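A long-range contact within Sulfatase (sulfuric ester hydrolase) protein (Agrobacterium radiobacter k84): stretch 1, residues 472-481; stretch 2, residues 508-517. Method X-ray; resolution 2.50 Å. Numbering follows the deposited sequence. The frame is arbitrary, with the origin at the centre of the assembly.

Stretch 1 472-481: VIRDERFKYV
Stretch 2, residues 508-517: DYAAVRLGYA

A helix packed across a β-hairpin illustrates a general principle: alternation along a strand and the three-to-four-residue repeat of a helix together select which side chains meet. In stretch 1, strands 472-474 and 478-481 run antiparallel, joined by a tight turn. Ile 473 and Tyr 480 exchange both backbone hydrogen bonds (2.9 Å from Ile 473 N to Tyr 480 O and 3.0 Å from Tyr 480 N to Ile 473 O), and Asp 475 N reaches Phe 478 O at 2.9 Å. Strand residues keep phi between -113° and -131° and psi between 113° and 155°. Asp 475 (-113°/-161°), Glu 476 (-74°/-27°) and Arg 477 (-107°/-38°) make the turn. In stretch 2, Tyr 509 is the N-cap residue and helix 510-517 follows (phi -55° to -75°, psi -31° to -51°) with regular i to i+4 bonds, such as Tyr 516 N to Val 512 O at 3.0 Å. The helix crosses strand 478-481 at -66°, with the axes 9.1 Å apart at closest approach. The CA atoms of Phe 478 and Val 512 lie 8.6 Å apart, and those of Tyr 480 and Tyr 516 6.4 Å.

Alternation points Ile 473, Phe 478 and Tyr 480 toward the helix, and Asp 475, at the start of the turn, also faces it; Arg 474 and Lys 479 point away. From the helix, Val 512 and Tyr 516, one turn apart, answer them. Tyr 516 (chi1 m, -75°; chi2 -80°) has the most surface covered, 144 Å², in a contact burying 488 Å²; Ile 473 and Tyr 480 are buried, while Phe 478 and Tyr 516 remain partly exposed. The side chain of Tyr 516 spans the hairpin: its CB lies 3.6 Å from Tyr 480 CB, its CD1 4.1 Å from Ile 473 CG2, and its OH donates a 2.6 Å hydrogen bond to Asp 475 OD2. Asp 475 (chi1 p, 59°) suits this place because its OD1 accepts from Phe 478 N at 2.8 Å and Arg 477 N at 3.0 Å, bracing the turn, so the carboxylate links turn and helix.

Phe 478 (chi1 m, -67°; chi2 -80°) offers a flat apolar surface. Val 512 (chi1 t) sets CG1 over one face, 3.5 Å from the centroid of the Phe 478 ring; at the ring edge, Phe 478 CE1 meets Tyr 509 CE1 at 3.7 Å. The Phe 478 and Tyr 516 rings pack obliquely, planes at 58°.

Tyr 480 (chi1 t, 173°; chi2 72°) reaches across the helix, with Ala 517 N over one face of its ring. Tyr 480 OH lies 3.6 Å from Ala 517 CB and is hydrogen-bonded elsewhere in the structure. Arg 513, fully extended, contributes its aliphatic stem, CG standing 4.1 Å from Tyr 480 CE1.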

# COMPACT_ATOMS: atom_id res chain seq x y z
N VAL A 472 -9.62 -3.76 10.92
CA VAL A 472 -10.84 -3.47 11.66
C VAL A 472 -11.46 -2.17 11.20
O VAL A 472 -10.76 -1.17 11.08
CB VAL A 472 -10.61 -3.46 13.20
CG1 VAL A 472 -11.85 -2.99 13.95
CG2 VAL A 472 -10.15 -4.82 13.69
N ILE A 473 -12.78 -2.20 10.95
CA ILE A 473 -13.61 -1.02 10.69
C ILE A 473 -14.66 -1.01 11.82
O ILE A 473 -15.43 -1.95 11.97
CB ILE A 473 -14.14 -0.79 9.25
CG1 ILE A 473 -15.03 0.44 9.21
CG2 ILE A 473 -14.85 -1.99 8.66
CD1 ILE A 473 -14.74 1.30 8.13
N ARG A 474 -14.58 -0.01 12.70
CA ARG A 474 -15.46 0.03 13.86
C ARG A 474 -16.12 1.38 14.05
O ARG A 474 -15.45 2.39 14.25
CB ARG A 474 -14.68 -0.38 15.13
CG ARG A 474 -15.51 -0.49 16.38
CD ARG A 474 -14.91 0.41 17.41
NE ARG A 474 -15.39 0.16 18.77
CZ ARG A 474 -16.41 0.79 19.34
NH1 ARG A 474 -17.14 1.64 18.64
NH2 ARG A 474 -16.71 0.56 20.60
N ASP A 475 -17.45 1.37 14.02
CA ASP A 475 -18.21 2.58 14.27
C ASP A 475 -18.99 2.42 15.60
O ASP A 475 -18.58 1.63 16.45
CB ASP A 475 -19.06 3.04 13.06
CG ASP A 475 -20.11 2.11 12.46
OD1 ASP A 475 -20.75 1.35 13.23
OD2 ASP A 475 -20.43 2.28 11.27
N GLU A 476 -20.01 3.21 15.81
CA GLU A 476 -20.80 3.19 17.04
C GLU A 476 -21.72 1.98 17.09
O GLU A 476 -22.00 1.49 18.19
CB GLU A 476 -21.59 4.50 17.18
CG GLU A 476 -22.32 4.96 15.90
CD GLU A 476 -21.52 5.28 14.64
OE1 GLU A 476 -20.66 6.18 14.67
OE2 GLU A 476 -21.80 4.65 13.59
N ARG A 477 -22.12 1.46 15.92
CA ARG A 477 -23.02 0.33 15.88
C ARG A 477 -22.37 -1.01 15.48
O ARG A 477 -22.79 -2.03 16.02
CB ARG A 477 -24.24 0.65 15.00
N PHE A 478 -21.41 -1.04 14.54
CA PHE A 478 -20.80 -2.32 14.11
C PHE A 478 -19.30 -2.36 14.14
O PHE A 478 -18.64 -1.32 14.08
CB PHE A 478 -21.29 -2.73 12.69
CG PHE A 478 -22.76 -3.08 12.57
CD1 PHE A 478 -23.22 -4.33 12.95
CD2 PHE A 478 -23.67 -2.16 12.06
CE1 PHE A 478 -24.57 -4.65 12.86
CE2 PHE A 478 -25.03 -2.49 11.95
CZ PHE A 478 -25.47 -3.73 12.36
N LYS A 479 -18.75 -3.57 14.27
CA LYS A 479 -17.33 -3.87 14.14
C LYS A 479 -17.21 -4.98 13.13
O LYS A 479 -17.76 -6.07 13.32
CB LYS A 479 -16.63 -4.26 15.45
CG LYS A 479 -15.13 -4.47 15.23
CD LYS A 479 -14.38 -4.93 16.46
CE LYS A 479 -13.97 -3.74 17.27
NZ LYS A 479 -13.26 -4.10 18.51
N TYR A 480 -16.53 -4.69 12.03
CA TYR A 480 -16.25 -5.65 10.98
C TYR A 480 -14.73 -5.86 10.97
O TYR A 480 -13.96 -4.89 10.90
CB TYR A 480 -16.76 -5.14 9.62
CG TYR A 480 -16.38 -5.99 8.43
CD1 TYR A 480 -16.97 -7.23 8.22
CD2 TYR A 480 -15.45 -5.53 7.49
CE1 TYR A 480 -16.62 -8.01 7.12
CE2 TYR A 480 -15.12 -6.30 6.37
CZ TYR A 480 -15.72 -7.54 6.19
OH TYR A 480 -15.43 -8.31 5.11
N VAL A 481 -14.32 -7.12 11.18
CA VAL A 481 -12.92 -7.56 11.21
C VAL A 481 -12.72 -8.46 10.05
O VAL A 481 -13.30 -9.54 10.05
CB VAL A 481 -12.51 -8.30 12.51
CG1 VAL A 481 -11.00 -8.41 12.61
CG2 VAL A 481 -13.10 -7.62 13.75
N ASP A 508 -29.33 -12.53 7.90
CA ASP A 508 -30.04 -11.26 8.11
C ASP A 508 -29.06 -10.05 8.18
O ASP A 508 -29.46 -8.90 7.93
CB ASP A 508 -31.00 -11.33 9.31
CG ASP A 508 -30.45 -11.83 10.65
OD1 ASP A 508 -29.42 -12.55 10.64
OD2 ASP A 508 -31.09 -11.58 11.69
N TYR A 509 -27.77 -10.34 8.43
CA TYR A 509 -26.70 -9.36 8.49
C TYR A 509 -25.86 -9.32 7.21
O TYR A 509 -24.87 -8.59 7.16
CB TYR A 509 -25.80 -9.64 9.69
CG TYR A 509 -26.41 -9.23 11.01
CD1 TYR A 509 -26.30 -7.93 11.48
CD2 TYR A 509 -27.04 -10.17 11.83
CE1 TYR A 509 -26.76 -7.57 12.74
CE2 TYR A 509 -27.49 -9.83 13.11
CZ TYR A 509 -27.35 -8.53 13.56
OH TYR A 509 -27.79 -8.19 14.83
N ALA A 510 -26.27 -10.06 6.18
CA ALA A 510 -25.53 -10.16 4.91
C ALA A 510 -25.26 -8.82 4.24
O ALA A 510 -24.14 -8.59 3.76
CB ALA A 510 -26.23 -11.11 3.96
N ALA A 511 -26.25 -7.92 4.24
CA ALA A 511 -26.11 -6.60 3.61
C ALA A 511 -25.24 -5.65 4.46
O ALA A 511 -24.55 -4.80 3.89
CB ALA A 511 -27.48 -6.00 3.31
N VAL A 512 -25.27 -5.81 5.81
CA VAL A 512 -24.45 -5.07 6.78
C VAL A 512 -22.98 -5.49 6.50
O VAL A 512 -22.13 -4.62 6.28
CB VAL A 512 -24.88 -5.36 8.25
CG1 VAL A 512 -23.87 -4.82 9.27
CG2 VAL A 512 -26.29 -4.82 8.53
N ARG A 513 -22.73 -6.83 6.44
CA ARG A 513 -21.43 -7.40 6.11
C ARG A 513 -20.89 -6.87 4.77
O ARG A 513 -19.74 -6.44 4.72
CB ARG A 513 -21.50 -8.92 6.10
CG ARG A 513 -20.14 -9.56 5.83
CD ARG A 513 -20.19 -11.01 6.16
NE ARG A 513 -19.21 -11.77 5.41
CZ ARG A 513 -19.12 -13.09 5.42
NH1 ARG A 513 -19.97 -13.81 6.13
NH2 ARG A 513 -18.19 -13.70 4.70
N LEU A 514 -21.74 -6.86 3.72
CA LEU A 514 -21.36 -6.35 2.40
C LEU A 514 -21.01 -4.86 2.42
O LEU A 514 -20.05 -4.43 1.76
CB LEU A 514 -22.45 -6.64 1.35
CG LEU A 514 -22.21 -6.03 -0.03
CD1 LEU A 514 -20.98 -6.67 -0.71
CD2 LEU A 514 -23.47 -6.08 -0.90
N GLY A 515 -21.77 -4.08 3.20
CA GLY A 515 -21.57 -2.65 3.33
C GLY A 515 -20.23 -2.30 3.96
O GLY A 515 -19.54 -1.41 3.48
N TYR A 516 -19.86 -3.01 5.04
CA TYR A 516 -18.60 -2.80 5.74
C TYR A 516 -17.39 -3.31 4.95
O TYR A 516 -16.31 -2.71 5.05
CB TYR A 516 -18.63 -3.34 7.17
CG TYR A 516 -19.42 -2.45 8.09
CD1 TYR A 516 -18.86 -1.29 8.63
CD2 TYR A 516 -20.76 -2.71 8.36
CE1 TYR A 516 -19.62 -0.42 9.42
CE2 TYR A 516 -21.53 -1.85 9.14
CZ TYR A 516 -20.95 -0.70 9.67
OH TYR A 516 -21.70 0.12 10.46
N ALA A 517 -17.58 -4.37 4.15
CA ALA A 517 -16.53 -4.93 3.30
C ALA A 517 -16.16 -3.93 2.22
O ALA A 517 -14.96 -3.70 1.97
CB ALA A 517 -17.01 -6.25 2.67